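Local coordinates for protein PnpC (Pseudomonas putida, PDB 3N9T) that probably cleaves the aromatic ring of hydroxyquinol between adjacent hydroxylated carbons, as an iron(III)-dependent intradiol dioxygenase, at residues M122-G127 with D166-N171. Residues are numbered along the deposited sequence; the frame is centred on the assembly and turned at random.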
ATOM      1  N   MET A 122      27.823 -28.348 -10.168  1.00 20.51           N
ATOM      2  CA  MET A 122      27.859 -27.119  -9.351  1.00 19.71           C
ATOM      3  C   MET A 122      27.539 -27.337  -7.856  1.00 21.23           C
ATOM      4  O   MET A 122      27.505 -26.355  -7.084  1.00 20.95           O
ATOM      5  CB  MET A 122      26.954 -26.028  -9.922  1.00 17.96           C
ATOM      6  CG  MET A 122      25.467 -26.491 -10.237  1.00 17.48           C
ATOM      7  SD  MET A 122      24.565 -25.020 -10.564  1.00 16.33           S
ATOM      8  CE  MET A 122      22.895 -25.640 -10.295  1.00 16.36           C
ATOM      9  N   ALA A 123      27.245 -28.583  -7.486  1.00 20.75           N
ATOM     10  CA  ALA A 123      26.827 -28.893  -6.117  1.00 25.08           C
ATOM     11  C   ALA A 123      28.097 -29.183  -5.324  1.00 27.01           C
ATOM     12  O   ALA A 123      28.685 -30.226  -5.454  1.00 28.21           O
ATOM     13  CB  ALA A 123      25.907 -30.075  -6.057  1.00 22.83           C
ATOM     14  N   LEU A 124      28.500 -28.228  -4.521  1.00 30.93           N
ATOM     15  CA  LEU A 124      29.664 -28.440  -3.694  1.00 34.63           C
ATOM     16  C   LEU A 124      29.234 -29.004  -2.343  1.00 37.06           C
ATOM     17  O   LEU A 124      30.081 -29.457  -1.587  1.00 39.94           O
ATOM     18  CB  LEU A 124      30.484 -27.135  -3.592  1.00 34.22           C
ATOM     19  CG  LEU A 124      30.701 -26.419  -4.946  1.00 33.94           C
ATOM     20  CD1 LEU A 124      31.586 -25.252  -4.761  1.00 35.53           C
ATOM     21  CD2 LEU A 124      31.252 -27.324  -6.040  1.00 35.46           C
ATOM     22  N   THR A 125      27.929 -29.018  -2.054  1.00 38.68           N
ATOM     23  CA  THR A 125      27.401 -29.559  -0.783  1.00 39.98           C
ATOM     24  C   THR A 125      26.647 -30.898  -0.962  1.00 39.82           C
ATOM     25  O   THR A 125      26.525 -31.406  -2.071  1.00 40.34           O
ATOM     26  CB  THR A 125      26.528 -28.517  -0.044  1.00 40.01           C
ATOM     27  OG1 THR A 125      25.455 -28.076  -0.889  1.00 41.76           O
ATOM     28  CG2 THR A 125      27.374 -27.292   0.342  1.00 41.65           C
ATOM     29  N   ASP A 126      26.179 -31.463   0.148  1.00 39.73           N
ATOM     30  CA  ASP A 126      25.382 -32.720   0.206  1.00 39.28           C
ATOM     31  C   ASP A 126      24.054 -32.616  -0.520  1.00 35.93           C
ATOM     32  O   ASP A 126      23.357 -31.612  -0.358  1.00 35.99           O
ATOM     33  CB  ASP A 126      24.946 -32.999   1.678  1.00 40.35           C
ATOM     34  CG  ASP A 126      26.062 -33.542   2.552  1.00 45.65           C
ATOM     35  OD1 ASP A 126      27.187 -33.789   2.025  1.00 48.76           O
ATOM     36  OD2 ASP A 126      25.788 -33.732   3.784  1.00 51.10           O
ATOM     37  N   GLY A 127      23.628 -33.676  -1.199  1.00 32.60           N
ATOM     38  CA  GLY A 127      22.246 -33.659  -1.708  1.00 29.97           C
ATOM     39  C   GLY A 127      22.108 -34.893  -2.554  1.00 26.97           C
ATOM     40  O   GLY A 127      23.034 -35.648  -2.653  1.00 26.56           O
ATOM     41  N   ASP A 166      27.834 -18.883   4.672  1.00 41.03           N
ATOM     42  CA  ASP A 166      28.628 -20.066   5.067  1.00 41.68           C
ATOM     43  C   ASP A 166      28.899 -21.130   3.943  1.00 40.44           C
ATOM     44  O   ASP A 166      29.867 -21.864   4.018  1.00 40.70           O
ATOM     45  CB  ASP A 166      28.056 -20.651   6.381  1.00 43.22           C
ATOM     46  CG  ASP A 166      28.345 -22.145   6.577  1.00 47.78           C
ATOM     47  OD1 ASP A 166      27.965 -22.984   5.704  1.00 52.52           O
ATOM     48  OD2 ASP A 166      28.920 -22.478   7.649  1.00 53.10           O
ATOM     49  N   GLN A 167      28.078 -21.194   2.883  1.00 38.73           N
ATOM     50  CA  GLN A 167      28.355 -22.140   1.761  1.00 35.56           C
ATOM     51  C   GLN A 167      29.555 -21.660   0.924  1.00 32.60           C
ATOM     52  O   GLN A 167      29.778 -20.442   0.830  1.00 32.10           O
ATOM     53  CB  GLN A 167      27.154 -22.233   0.817  1.00 35.08           C
ATOM     54  CG  GLN A 167      25.911 -22.980   1.332  1.00 34.94           C
ATOM     55  CD  GLN A 167      24.713 -22.704   0.415  1.00 33.28           C
ATOM     56  OE1 GLN A 167      24.881 -22.574  -0.795  1.00 31.79           O
ATOM     57  NE2 GLN A 167      23.514 -22.558   0.993  1.00 30.37           N
ATOM     58  N   PRO A 168      30.266 -22.595   0.279  1.00 30.51           N
ATOM     59  CA  PRO A 168      31.388 -22.276  -0.646  1.00 30.29           C
ATOM     60  C   PRO A 168      30.962 -21.296  -1.746  1.00 30.32           C
ATOM     61  O   PRO A 168      29.809 -21.358  -2.219  1.00 28.62           O
ATOM     62  CB  PRO A 168      31.753 -23.636  -1.267  1.00 29.85           C
ATOM     63  CG  PRO A 168      31.181 -24.660  -0.413  1.00 30.27           C
ATOM     64  CD  PRO A 168      30.068 -24.047   0.442  1.00 29.97           C
ATOM     65  N   PHE A 169      31.868 -20.378  -2.116  1.00 28.63           N
ATOM     66  CA  PHE A 169      31.696 -19.529  -3.289  1.00 28.38           C
ATOM     67  C   PHE A 169      31.263 -20.362  -4.506  1.00 25.94           C
ATOM     68  O   PHE A 169      31.849 -21.383  -4.811  1.00 24.94           O
ATOM     69  CB  PHE A 169      33.000 -18.778  -3.648  1.00 28.55           C
ATOM     70  CG  PHE A 169      32.886 -17.949  -4.882  1.00 28.77           C
ATOM     71  CD1 PHE A 169      32.483 -16.620  -4.810  1.00 30.00           C
ATOM     72  CD2 PHE A 169      33.180 -18.499  -6.132  1.00 31.61           C
ATOM     73  CE1 PHE A 169      32.360 -15.835  -5.958  1.00 32.54           C
ATOM     74  CE2 PHE A 169      33.051 -17.741  -7.289  1.00 31.00           C
ATOM     75  CZ  PHE A 169      32.640 -16.394  -7.206  1.00 33.37           C
ATOM     76  N   GLY A 170      30.212 -19.890  -5.174  1.00 26.48           N
ATOM     77  CA  GLY A 170      29.714 -20.519  -6.425  1.00 25.46           C
ATOM     78  C   GLY A 170      28.880 -21.769  -6.214  1.00 25.47           C
ATOM     79  O   GLY A 170      28.408 -22.337  -7.157  1.00 26.08           O
ATOM     80  N   ASN A 171      28.640 -22.167  -4.969  1.00 23.81           N
ATOM     81  CA  ASN A 171      27.898 -23.374  -4.754  1.00 22.76           C
ATOM     82  C   ASN A 171      26.515 -23.257  -5.399  1.00 21.05           C
ATOM     83  O   ASN A 171      25.824 -22.278  -5.202  1.00 20.78           O
ATOM     84  CB  ASN A 171      27.684 -23.584  -3.277  1.00 22.83           C
ATOM     85  CG  ASN A 171      27.070 -24.913  -2.978  1.00 22.91           C
ATOM     86  OD1 ASN A 171      27.465 -25.943  -3.523  1.00 24.97           O
ATOM     87  ND2 ASN A 171      26.131 -24.907  -2.038  1.00 24.38           N
TER
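Two loops of the intradiol dioxygenase beta domain meet here. Segment 122-127 leads into strand 129-138. Segment 166-171 leads into strand 173-177. The main feature of the second loop is a type II beta turn from Pro168 to Asn171. Just before the turn, Gln167 sends its side chain inward. Its NE2 is bonded to Met159 O and Asp164 OD2, which leaves OE1 turned to Asn171. Pro168 faces the other loop with its ring. Its CB lies 3.9 Å from Leu124 CD1, and the two side chains run past each other in opposite directions. CB of Phe169 points away from the other loop, but the carbonyl oxygen of Phe169 also touches Leu124 CD1. Gly170 takes the positive-phi corner of the turn (phi 79°), and Asn171 N closes it on Pro168 O at 3.1 Å.

Asn171 has the largest share of the buried surface and makes both hydrogen bonds between the loops. Its CG is anti to the backbone N (chi1 -173°), which brings the amide up to the opposite backbone. OD1 accepts from Leu124 N at 2.7 Å, with the donor nearly on the C=O axis. ND2 makes a weak bond to Thr125 OG1. A stronger bond joins Asn171 ND2 to Gln167 OE1 at 2.9 Å. These bonds at both ends fix the flip of the amide. An alanine here would probably loosen the two loops, because the bonds to Leu124 and Thr125 and the partner of Gln167 OE1 would be lost. The iron ligand Tyr160 is near, its side chain about 8 Å from that of Asn171. Gln167 OE1 lies almost in the Asn171 amide plane, whereas ND2 sits above the plane of the Gln167 carbonyl.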